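Local coordinates for DNA repair protein RAD14 (PDB 5A3D) that binds kinked, damaged DNA through this zinc-containing domain and is required for the incision step of nucleotide excision repair in yeast, at residues 38-43 with 81-86. Sequence-based numbering, arbitrary orientation.
With nucleotides of chain D.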
loop_
_atom_site.group_PDB
_atom_site.type_symbol
_atom_site.label_atom_id
_atom_site.label_comp_id
_atom_site.label_asym_id
_atom_site.label_seq_id
_atom_site.Cartn_x
_atom_site.Cartn_y
_atom_site.Cartn_z
ATOM N N ALA B 38 -4.591 -11.806 26.541
ATOM C CA ALA B 38 -5.621 -12.055 25.556
ATOM C C ALA B 38 -5.060 -11.898 24.152
ATOM O O ALA B 38 -4.228 -11.042 23.911
ATOM C CB ALA B 38 -6.718 -11.001 25.660
ATOM N N LEU B 39 -5.645 -12.604 23.219
ATOM C CA LEU B 39 -5.201 -12.484 21.817
ATOM C C LEU B 39 -6.220 -11.606 21.098
ATOM O O LEU B 39 -7.425 -11.650 21.379
ATOM C CB LEU B 39 -5.025 -13.801 21.187
ATOM C CG LEU B 39 -4.072 -14.803 21.838
ATOM C CD1 LEU B 39 -3.999 -16.077 20.995
ATOM C CD2 LEU B 39 -2.673 -14.191 22.053
ATOM N N LEU B 40 -5.682 -10.690 20.294
ATOM C CA LEU B 40 -6.464 -9.649 19.643
ATOM C C LEU B 40 -6.251 -9.839 18.159
ATOM O O LEU B 40 -5.132 -10.060 17.678
ATOM C CB LEU B 40 -5.903 -8.287 20.002
ATOM C CG LEU B 40 -5.908 -7.904 21.487
ATOM C CD1 LEU B 40 -5.301 -6.516 21.633
ATOM C CD2 LEU B 40 -7.328 -7.931 21.915
ATOM N N THR B 41 -7.312 -9.717 17.410
ATOM C CA THR B 41 -7.152 -9.723 15.971
ATOM C C THR B 41 -6.466 -8.465 15.510
ATOM O O THR B 41 -6.393 -7.434 16.170
ATOM C CB THR B 41 -8.510 -9.867 15.271
ATOM O OG1 THR B 41 -9.223 -8.650 15.487
ATOM C CG2 THR B 41 -9.295 -11.035 15.769
ATOM N N LYS B 42 -6.021 -8.522 14.267
ATOM C CA LYS B 42 -5.510 -7.393 13.598
ATOM C C LYS B 42 -6.516 -6.208 13.581
ATOM O O LYS B 42 -6.157 -5.120 13.967
ATOM C CB LYS B 42 -5.005 -7.756 12.236
ATOM C CG LYS B 42 -4.084 -6.618 11.694
ATOM C CD LYS B 42 -3.691 -6.914 10.337
ATOM C CE LYS B 42 -2.534 -6.060 9.950
ATOM N NZ LYS B 42 -2.269 -6.393 8.581
ATOM N N THR B 43 -7.789 -6.471 13.325
ATOM C CA THR B 43 -8.790 -5.437 13.297
ATOM C C THR B 43 -8.967 -4.819 14.703
ATOM O O THR B 43 -9.090 -3.595 14.779
ATOM C CB THR B 43 -10.101 -6.021 12.748
ATOM O OG1 THR B 43 -9.784 -6.442 11.397
ATOM C CG2 THR B 43 -11.264 -4.960 12.690
ATOM N N PHE B 81 -2.563 -11.118 17.894
ATOM C CA PHE B 81 -1.474 -10.359 18.607
ATOM C C PHE B 81 -1.765 -10.476 20.135
ATOM O O PHE B 81 -2.948 -10.532 20.513
ATOM C CB PHE B 81 -1.452 -8.913 18.199
ATOM C CG PHE B 81 -1.164 -8.714 16.764
ATOM C CD1 PHE B 81 -2.188 -8.844 15.839
ATOM C CD2 PHE B 81 0.123 -8.409 16.315
ATOM C CE1 PHE B 81 -1.949 -8.590 14.485
ATOM C CE2 PHE B 81 0.344 -8.221 14.928
ATOM C CZ PHE B 81 -0.700 -8.314 14.026
ATOM N N VAL B 82 -0.702 -10.491 20.934
ATOM C CA VAL B 82 -0.880 -10.617 22.426
ATOM C C VAL B 82 -1.042 -9.201 22.992
ATOM O O VAL B 82 -0.262 -8.251 22.686
ATOM C CB VAL B 82 0.163 -11.516 23.177
ATOM C CG1 VAL B 82 1.560 -10.947 23.243
ATOM C CG2 VAL B 82 -0.352 -11.883 24.573
ATOM N N ARG B 83 -2.040 -9.090 23.856
ATOM C CA ARG B 83 -2.394 -7.803 24.379
ATOM C C ARG B 83 -1.181 -7.096 24.969
ATOM O O ARG B 83 -1.017 -5.925 24.703
ATOM C CB ARG B 83 -3.567 -7.824 25.345
ATOM C CG ARG B 83 -3.855 -6.397 25.756
ATOM C CD ARG B 83 -4.995 -6.244 26.703
ATOM N NE ARG B 83 -6.249 -6.805 26.355
ATOM C CZ ARG B 83 -7.127 -6.193 25.584
ATOM N NH1 ARG B 83 -6.804 -5.014 25.038
ATOM N NH2 ARG B 83 -8.317 -6.756 25.355
ATOM N N CYS B 84 -0.352 -7.785 25.757
ATOM C CA CYS B 84 0.707 -7.053 26.466
ATOM C C CYS B 84 1.691 -6.357 25.461
ATOM O O CYS B 84 2.164 -5.297 25.742
ATOM C CB CYS B 84 1.432 -7.959 27.462
ATOM S SG CYS B 84 2.184 -9.450 26.786
ATOM N N GLU B 85 1.984 -7.007 24.342
ATOM C CA GLU B 85 2.848 -6.397 23.269
ATOM C C GLU B 85 2.223 -5.187 22.596
ATOM O O GLU B 85 2.807 -4.089 22.465
ATOM C CB GLU B 85 3.147 -7.447 22.218
ATOM C CG GLU B 85 4.192 -8.405 22.663
ATOM C CD GLU B 85 4.639 -9.377 21.574
ATOM O OE1 GLU B 85 4.321 -9.196 20.370
ATOM O OE2 GLU B 85 5.403 -10.338 21.970
ATOM N N VAL B 86 0.982 -5.408 22.154
ATOM C CA VAL B 86 0.129 -4.392 21.529
ATOM C C VAL B 86 0.022 -3.122 22.418
ATOM O O VAL B 86 0.202 -2.006 21.942
ATOM C CB VAL B 86 -1.282 -4.984 21.217
ATOM C CG1 VAL B 86 -2.133 -3.921 20.557
ATOM C CG2 VAL B 86 -1.107 -6.077 20.181
ATOM P P DG D 3 -8.153 -10.011 11.338
ATOM O OP1 DG D 3 -6.868 -10.613 11.810
ATOM O OP2 DG D 3 -8.644 -8.782 11.929
ATOM O "O5'" DG D 3 -8.047 -9.802 9.758
ATOM C "C5'" DG D 3 -7.671 -10.888 8.915
ATOM C "C4'" DG D 3 -7.269 -10.355 7.555
ATOM O "O4'" DG D 3 -8.438 -9.930 6.811
ATOM C "C3'" DG D 3 -6.325 -9.162 7.557
ATOM O "O3'" DG D 3 -5.533 -9.534 6.437
ATOM C "C2'" DG D 3 -7.268 -7.975 7.397
ATOM C "C1'" DG D 3 -8.391 -8.544 6.535
ATOM N N9 DG D 3 -9.739 -8.012 6.730
ATOM C C8 DG D 3 -10.369 -7.713 7.913
ATOM N N7 DG D 3 -11.606 -7.334 7.754
ATOM C C5 DG D 3 -11.792 -7.350 6.379
ATOM C C6 DG D 3 -12.931 -7.043 5.610
ATOM O O6 DG D 3 -14.029 -6.643 5.996
ATOM N N1 DG D 3 -12.680 -7.180 4.247
ATOM C C2 DG D 3 -11.499 -7.618 3.702
ATOM N N2 DG D 3 -11.466 -7.737 2.367
ATOM N N3 DG D 3 -10.446 -7.959 4.415
ATOM C C4 DG D 3 -10.662 -7.806 5.737
ATOM P P DA D 4 -4.242 -8.667 6.046
ATOM O OP1 DA D 4 -3.171 -9.588 5.696
ATOM O OP2 DA D 4 -4.070 -7.646 7.046
ATOM O "O5'" DA D 4 -4.664 -8.003 4.663
ATOM C "C5'" DA D 4 -5.008 -8.916 3.611
ATOM C "C4'" DA D 4 -5.252 -8.202 2.304
ATOM O "O4'" DA D 4 -6.550 -7.581 2.338
ATOM C "C3'" DA D 4 -4.266 -7.092 1.951
ATOM O "O3'" DA D 4 -4.093 -7.129 0.534
ATOM C "C2'" DA D 4 -4.969 -5.845 2.462
ATOM C "C1'" DA D 4 -6.432 -6.167 2.213
ATOM N N9 DA D 4 -7.391 -5.597 3.144
ATOM C C8 DA D 4 -7.263 -5.494 4.506
ATOM N N7 DA D 4 -8.337 -5.049 5.106
ATOM C C5 DA D 4 -9.248 -4.883 4.075
ATOM C C6 DA D 4 -10.568 -4.421 4.055
ATOM N N6 DA D 4 -11.227 -4.048 5.150
ATOM N N1 DA D 4 -11.184 -4.322 2.855
ATOM C C2 DA D 4 -10.510 -4.685 1.755
ATOM N N3 DA D 4 -9.271 -5.163 1.648
ATOM C C4 DA D 4 -8.689 -5.243 2.863
#
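L40 and F81 form an antiparallel hydrogen-bonded pair: L40 N reaches F81 O at 2.7 Å and F81 N returns to L40 O at 2.8 Å. A third backbone bond, from R83 N at the start of helix 83-94 to A38 O (2.9 Å), ties the helix start to the residue before strand 39-41. On one face of the sheet L39 CD2 packs on V82 CB (4.1 Å). On the other, L40 CD2 sits over one guanidinium face of R83, offset toward the rim; CD1 lies near R83 NH1 and also meets V86 CG1. R83 starts extended, with CG anti to the backbone N (chi1 -177°), then bends at chi3; its NH1 is held by Y49 OH of helix 42-49. The F81 ring takes L40 O at its edge, and K42 runs alongside, CB 3.9 Å from F81 CE1. Beyond CG the K42 chain is extended, and NZ bonds DA4 OP2 (2.7 Å) of DNA chain D as well as N57 OD1. T43 N and OG1 both grip DG3 OP2 of the same strand, OG1 at 2.7 Å; K42 N adds a weak bond to OP1. Edge strand 39-41 thus runs through its N-cap T41 straight into helix 42-49, where backbone N-H groups, a hydroxyl and a lysine hold two successive phosphates while L39 rests on a guanine base, consistent with a firm hold on the damaged DNA.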